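Local coordinates for protein putative phophotriesterase (Proteus mirabilis, PDB 3RHG) that probably hydrolyses ester bonds as a metal-dependent hydrolase of the phosphotriesterase family, using a zinc-containing active site with two metals per subunit, at residues L19-S31 with Q288-M300. Sequence-based numbering, arbitrary orientation.
Sequences LTLPHEHLFNDLS and QIVLSHDVFLKQM. With ZN (zinc ion), chain B; BEZ (benzoic acid), chain D.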
# COMPACT_ATOMS: atom_id res chain seq x y z
N LEU A 19 -10.73 23.06 -8.45
CA LEU A 19 -10.36 21.71 -8.05
C LEU A 19 -11.04 21.40 -6.73
O LEU A 19 -10.83 22.11 -5.72
CB LEU A 19 -8.84 21.61 -7.92
CG LEU A 19 -8.21 20.29 -7.45
CD1 LEU A 19 -8.61 19.14 -8.37
CD2 LEU A 19 -6.69 20.45 -7.38
N THR A 20 -11.85 20.34 -6.73
CA THR A 20 -12.77 20.04 -5.63
C THR A 20 -12.63 18.58 -5.22
O THR A 20 -12.56 17.68 -6.06
CB THR A 20 -14.22 20.27 -6.09
OG1 THR A 20 -14.39 21.66 -6.39
CG2 THR A 20 -15.22 19.92 -4.97
N LEU A 21 -12.63 18.34 -3.91
CA LEU A 21 -12.66 16.98 -3.34
C LEU A 21 -14.02 16.80 -2.67
O LEU A 21 -14.31 17.46 -1.66
CB LEU A 21 -11.56 16.81 -2.32
CG LEU A 21 -10.12 16.87 -2.85
CD1 LEU A 21 -9.10 16.86 -1.67
CD2 LEU A 21 -9.89 15.69 -3.79
N PRO A 22 -14.86 15.93 -3.23
CA PRO A 22 -16.27 15.83 -2.80
C PRO A 22 -16.53 14.94 -1.60
O PRO A 22 -17.68 14.88 -1.12
CB PRO A 22 -16.98 15.26 -4.05
CG PRO A 22 -15.90 14.40 -4.69
CD PRO A 22 -14.59 15.17 -4.47
N HIS A 23 -15.53 14.20 -1.12
CA HIS A 23 -15.81 13.34 0.04
C HIS A 23 -14.57 13.17 0.91
O HIS A 23 -13.71 12.33 0.62
CB HIS A 23 -16.34 11.95 -0.37
CG HIS A 23 -16.75 11.09 0.81
ND1 HIS A 23 -18.05 10.70 1.04
CD2 HIS A 23 -16.01 10.55 1.81
CE1 HIS A 23 -18.10 9.96 2.14
NE2 HIS A 23 -16.88 9.85 2.63
N GLU A 24 -14.49 13.97 1.98
CA GLU A 24 -13.34 13.93 2.90
C GLU A 24 -13.88 14.11 4.31
O GLU A 24 -15.05 14.44 4.48
CB GLU A 24 -12.36 15.09 2.56
CG GLU A 24 -11.88 15.09 1.13
CD GLU A 24 -11.03 13.88 0.80
OE1 GLU A 24 -10.51 13.20 1.73
OE2 GLU A 24 -10.89 13.61 -0.40
N HIS A 25 -13.03 13.89 5.30
CA HIS A 25 -13.37 14.29 6.67
C HIS A 25 -12.28 15.16 7.22
O HIS A 25 -11.15 14.71 7.37
CB HIS A 25 -13.64 13.07 7.56
CG HIS A 25 -14.70 12.19 6.99
ND1 HIS A 25 -16.04 12.39 7.25
CD2 HIS A 25 -14.64 11.17 6.10
CE1 HIS A 25 -16.76 11.50 6.57
NE2 HIS A 25 -15.93 10.74 5.87
N LEU A 26 -12.59 16.43 7.45
CA LEU A 26 -11.64 17.33 8.09
C LEU A 26 -11.63 17.13 9.60
O LEU A 26 -10.56 16.99 10.19
CB LEU A 26 -11.93 18.80 7.77
CG LEU A 26 -11.43 19.24 6.38
CD1 LEU A 26 -12.11 18.40 5.29
CD2 LEU A 26 -11.63 20.75 6.15
N PHE A 27 -12.82 17.13 10.20
CA PHE A 27 -13.00 16.94 11.64
C PHE A 27 -14.01 15.83 11.88
O PHE A 27 -15.18 15.92 11.47
CB PHE A 27 -13.43 18.25 12.31
CG PHE A 27 -12.45 19.38 12.08
CD1 PHE A 27 -11.26 19.43 12.81
CD2 PHE A 27 -12.69 20.36 11.13
CE1 PHE A 27 -10.33 20.43 12.60
CE2 PHE A 27 -11.76 21.37 10.90
CZ PHE A 27 -10.58 21.41 11.64
N ASN A 28 -13.54 14.76 12.50
CA ASN A 28 -14.37 13.64 12.87
C ASN A 28 -13.75 13.00 14.09
O ASN A 28 -12.58 13.23 14.40
CB ASN A 28 -14.54 12.65 11.70
CG ASN A 28 -13.23 11.93 11.33
OD1 ASN A 28 -12.15 12.52 11.30
ND2 ASN A 28 -13.33 10.64 11.05
N ASP A 29 -14.53 12.21 14.81
CA ASP A 29 -14.06 11.67 16.08
C ASP A 29 -14.73 10.31 16.15
O ASP A 29 -15.96 10.22 16.17
CB ASP A 29 -14.53 12.57 17.23
CG ASP A 29 -13.97 12.14 18.59
OD1 ASP A 29 -13.39 11.04 18.69
OD2 ASP A 29 -14.13 12.89 19.57
N LEU A 30 -13.92 9.25 16.15
CA LEU A 30 -14.44 7.89 16.27
C LEU A 30 -14.08 7.29 17.62
O LEU A 30 -13.95 6.06 17.77
CB LEU A 30 -13.90 7.02 15.13
CG LEU A 30 -14.16 7.63 13.75
CD1 LEU A 30 -13.45 6.84 12.68
CD2 LEU A 30 -15.66 7.74 13.47
N SER A 31 -13.93 8.15 18.62
CA SER A 31 -13.52 7.75 19.97
C SER A 31 -14.44 6.78 20.68
O SER A 31 -14.02 6.11 21.62
CB SER A 31 -13.37 8.97 20.85
OG SER A 31 -12.19 9.67 20.53
N GLN A 288 -19.98 10.79 -15.13
CA GLN A 288 -20.77 10.33 -13.99
C GLN A 288 -19.89 9.84 -12.86
O GLN A 288 -20.37 9.17 -11.95
CB GLN A 288 -21.75 9.20 -14.37
CG GLN A 288 -23.01 9.67 -15.01
CD GLN A 288 -23.90 8.54 -15.44
OE1 GLN A 288 -23.91 8.17 -16.64
NE2 GLN A 288 -24.63 7.93 -14.47
N ILE A 289 -18.61 10.20 -12.89
CA ILE A 289 -17.66 9.70 -11.91
C ILE A 289 -17.08 10.85 -11.09
O ILE A 289 -16.76 11.90 -11.65
CB ILE A 289 -16.49 8.99 -12.61
CG1 ILE A 289 -16.99 7.74 -13.34
CG2 ILE A 289 -15.38 8.63 -11.60
CD1 ILE A 289 -15.95 7.12 -14.27
N VAL A 290 -17.00 10.69 -9.77
CA VAL A 290 -16.23 11.63 -8.95
C VAL A 290 -15.19 10.86 -8.12
O VAL A 290 -15.34 9.64 -7.91
CB VAL A 290 -17.12 12.54 -8.08
CG1 VAL A 290 -17.84 13.58 -8.94
CG2 VAL A 290 -18.11 11.69 -7.26
N LEU A 291 -14.18 11.59 -7.64
CA LEU A 291 -12.97 11.00 -7.03
C LEU A 291 -12.64 11.71 -5.74
O LEU A 291 -12.73 12.92 -5.66
CB LEU A 291 -11.77 11.24 -7.95
CG LEU A 291 -11.92 10.77 -9.40
CD1 LEU A 291 -10.68 11.14 -10.21
CD2 LEU A 291 -12.22 9.28 -9.53
N SER A 292 -12.23 10.96 -4.71
CA SER A 292 -11.80 11.61 -3.47
C SER A 292 -10.94 10.62 -2.66
O SER A 292 -10.68 9.49 -3.13
CB SER A 292 -13.03 12.10 -2.68
OG SER A 292 -12.85 13.44 -2.20
N HIS A 293 -10.49 11.04 -1.47
CA HIS A 293 -9.58 10.24 -0.63
C HIS A 293 -10.27 9.62 0.59
O HIS A 293 -9.76 8.66 1.15
CB HIS A 293 -8.47 11.14 -0.05
CG HIS A 293 -7.71 11.93 -1.07
ND1 HIS A 293 -8.12 13.19 -1.48
CD2 HIS A 293 -6.55 11.68 -1.73
CE1 HIS A 293 -7.25 13.67 -2.35
NE2 HIS A 293 -6.29 12.78 -2.53
N ASP A 294 -11.36 10.23 1.04
CA ASP A 294 -12.00 9.82 2.30
C ASP A 294 -11.03 9.82 3.47
O ASP A 294 -11.06 8.90 4.29
CB ASP A 294 -12.70 8.45 2.18
CG ASP A 294 -13.70 8.21 3.29
OD1 ASP A 294 -14.21 9.22 3.86
OD2 ASP A 294 -13.98 7.02 3.63
N VAL A 295 -10.18 10.84 3.57
CA VAL A 295 -9.34 10.99 4.77
C VAL A 295 -10.26 10.95 5.99
O VAL A 295 -11.20 11.74 6.07
CB VAL A 295 -8.52 12.29 4.75
CG1 VAL A 295 -7.86 12.54 6.13
CG2 VAL A 295 -7.46 12.23 3.65
N PHE A 296 -10.01 10.03 6.93
CA PHE A 296 -10.87 9.94 8.10
C PHE A 296 -10.14 9.40 9.31
O PHE A 296 -10.75 9.23 10.37
CB PHE A 296 -12.14 9.12 7.80
CG PHE A 296 -11.96 7.61 7.85
CD1 PHE A 296 -12.42 6.88 8.95
CD2 PHE A 296 -11.38 6.91 6.78
CE1 PHE A 296 -12.28 5.48 9.02
CE2 PHE A 296 -11.23 5.50 6.82
CZ PHE A 296 -11.70 4.79 7.93
N LEU A 297 -8.84 9.15 9.14
CA LEU A 297 -7.95 8.62 10.17
C LEU A 297 -6.66 9.41 10.13
O LEU A 297 -6.25 9.86 9.06
CB LEU A 297 -7.62 7.15 9.89
CG LEU A 297 -8.77 6.13 9.93
CD1 LEU A 297 -8.37 4.79 9.27
CD2 LEU A 297 -9.29 5.90 11.40
N LYS A 298 -6.01 9.58 11.28
CA LYS A 298 -4.79 10.36 11.29
C LYS A 298 -3.71 9.71 10.43
O LYS A 298 -2.83 10.40 9.91
CB LYS A 298 -4.28 10.61 12.73
CG LYS A 298 -5.21 11.48 13.58
CD LYS A 298 -4.51 11.93 14.85
CE LYS A 298 -5.46 12.70 15.74
NZ LYS A 298 -4.77 13.15 17.00
N GLN A 299 -3.74 8.38 10.31
CA GLN A 299 -2.72 7.68 9.55
C GLN A 299 -2.77 8.05 8.06
O GLN A 299 -1.80 7.82 7.33
CB GLN A 299 -2.86 6.17 9.69
CG GLN A 299 -3.98 5.60 8.87
CD GLN A 299 -4.21 4.14 9.20
OE1 GLN A 299 -4.88 3.81 10.18
NE2 GLN A 299 -3.63 3.25 8.40
N MET A 300 -3.89 8.63 7.62
CA MET A 300 -3.99 8.99 6.21
C MET A 300 -3.32 10.32 5.86
O MET A 300 -3.09 10.63 4.68
CB MET A 300 -5.45 9.00 5.76
CG MET A 300 -6.10 7.64 5.94
SD MET A 300 -7.84 7.59 5.51
CE MET A 300 -7.79 7.94 3.73
ZN ZN B . -16.45 9.32 4.57
C BEZ D . -16.23 1.04 5.73
O1 BEZ D . -17.39 0.93 5.27
O2 BEZ D . -15.89 0.36 6.73
C1 BEZ D . -15.24 1.96 5.08
C2 BEZ D . -15.62 2.83 4.06
C3 BEZ D . -14.69 3.69 3.49
C4 BEZ D . -13.37 3.66 3.92
C5 BEZ D . -12.99 2.78 4.93
C6 BEZ D . -13.91 1.93 5.52
O HOH W 1 -12.00 15.20 -7.03
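E24 sends its carboxylate across to the chain at S292-V295, and its atoms can be followed outward one by one. CB meets nothing there; E24 CG, placed beside the backbone N by chi1 of -56°, passes S292 OG at 3.8 Å. A second bend, chi2 of -66°, turns the carboxylate onto the turn. E24 OE2 accepts three bonds: from H293 N at 2.8 Å, on the syn side, and from S292 OG and H293 ND1, which reach it from opposite faces of the carboxylate. H293 NE2 is bonded outside, to V312. E24 OE1 takes V295 N at 3.0 Å, nearly along its C-O axis. S292 OG accepts from H23 N, and H25 N bonds V295 O.

This scaffold carries the metal site. H23 NE2 binds zinc at 2.1 Å, H25 NE2 at 2.0 Å and D294 OD1 at 2.4 Å; E166 is a further ligand, shared with the second zinc. D294 and F296 also line the benzoic acid pocket, D294 OD2 lying 3.4 Å from BEZ C3. N28 ND2 gives F296 O a nearly straight bond (173°).

Strands 19-24 and 289-291, outermost in the eight-stranded parallel sheet, close the (beta/alpha)8 barrel: L21 CA and S292 CA are 5.4 Å apart. Second-shell N197 and T96 hold ND1 of H23 and H25. At least four donors probably stabilise E24's negative charge; its grip on H293 N and V295 N, with D294 N bonding H23 O, probably holds D294 at the metal.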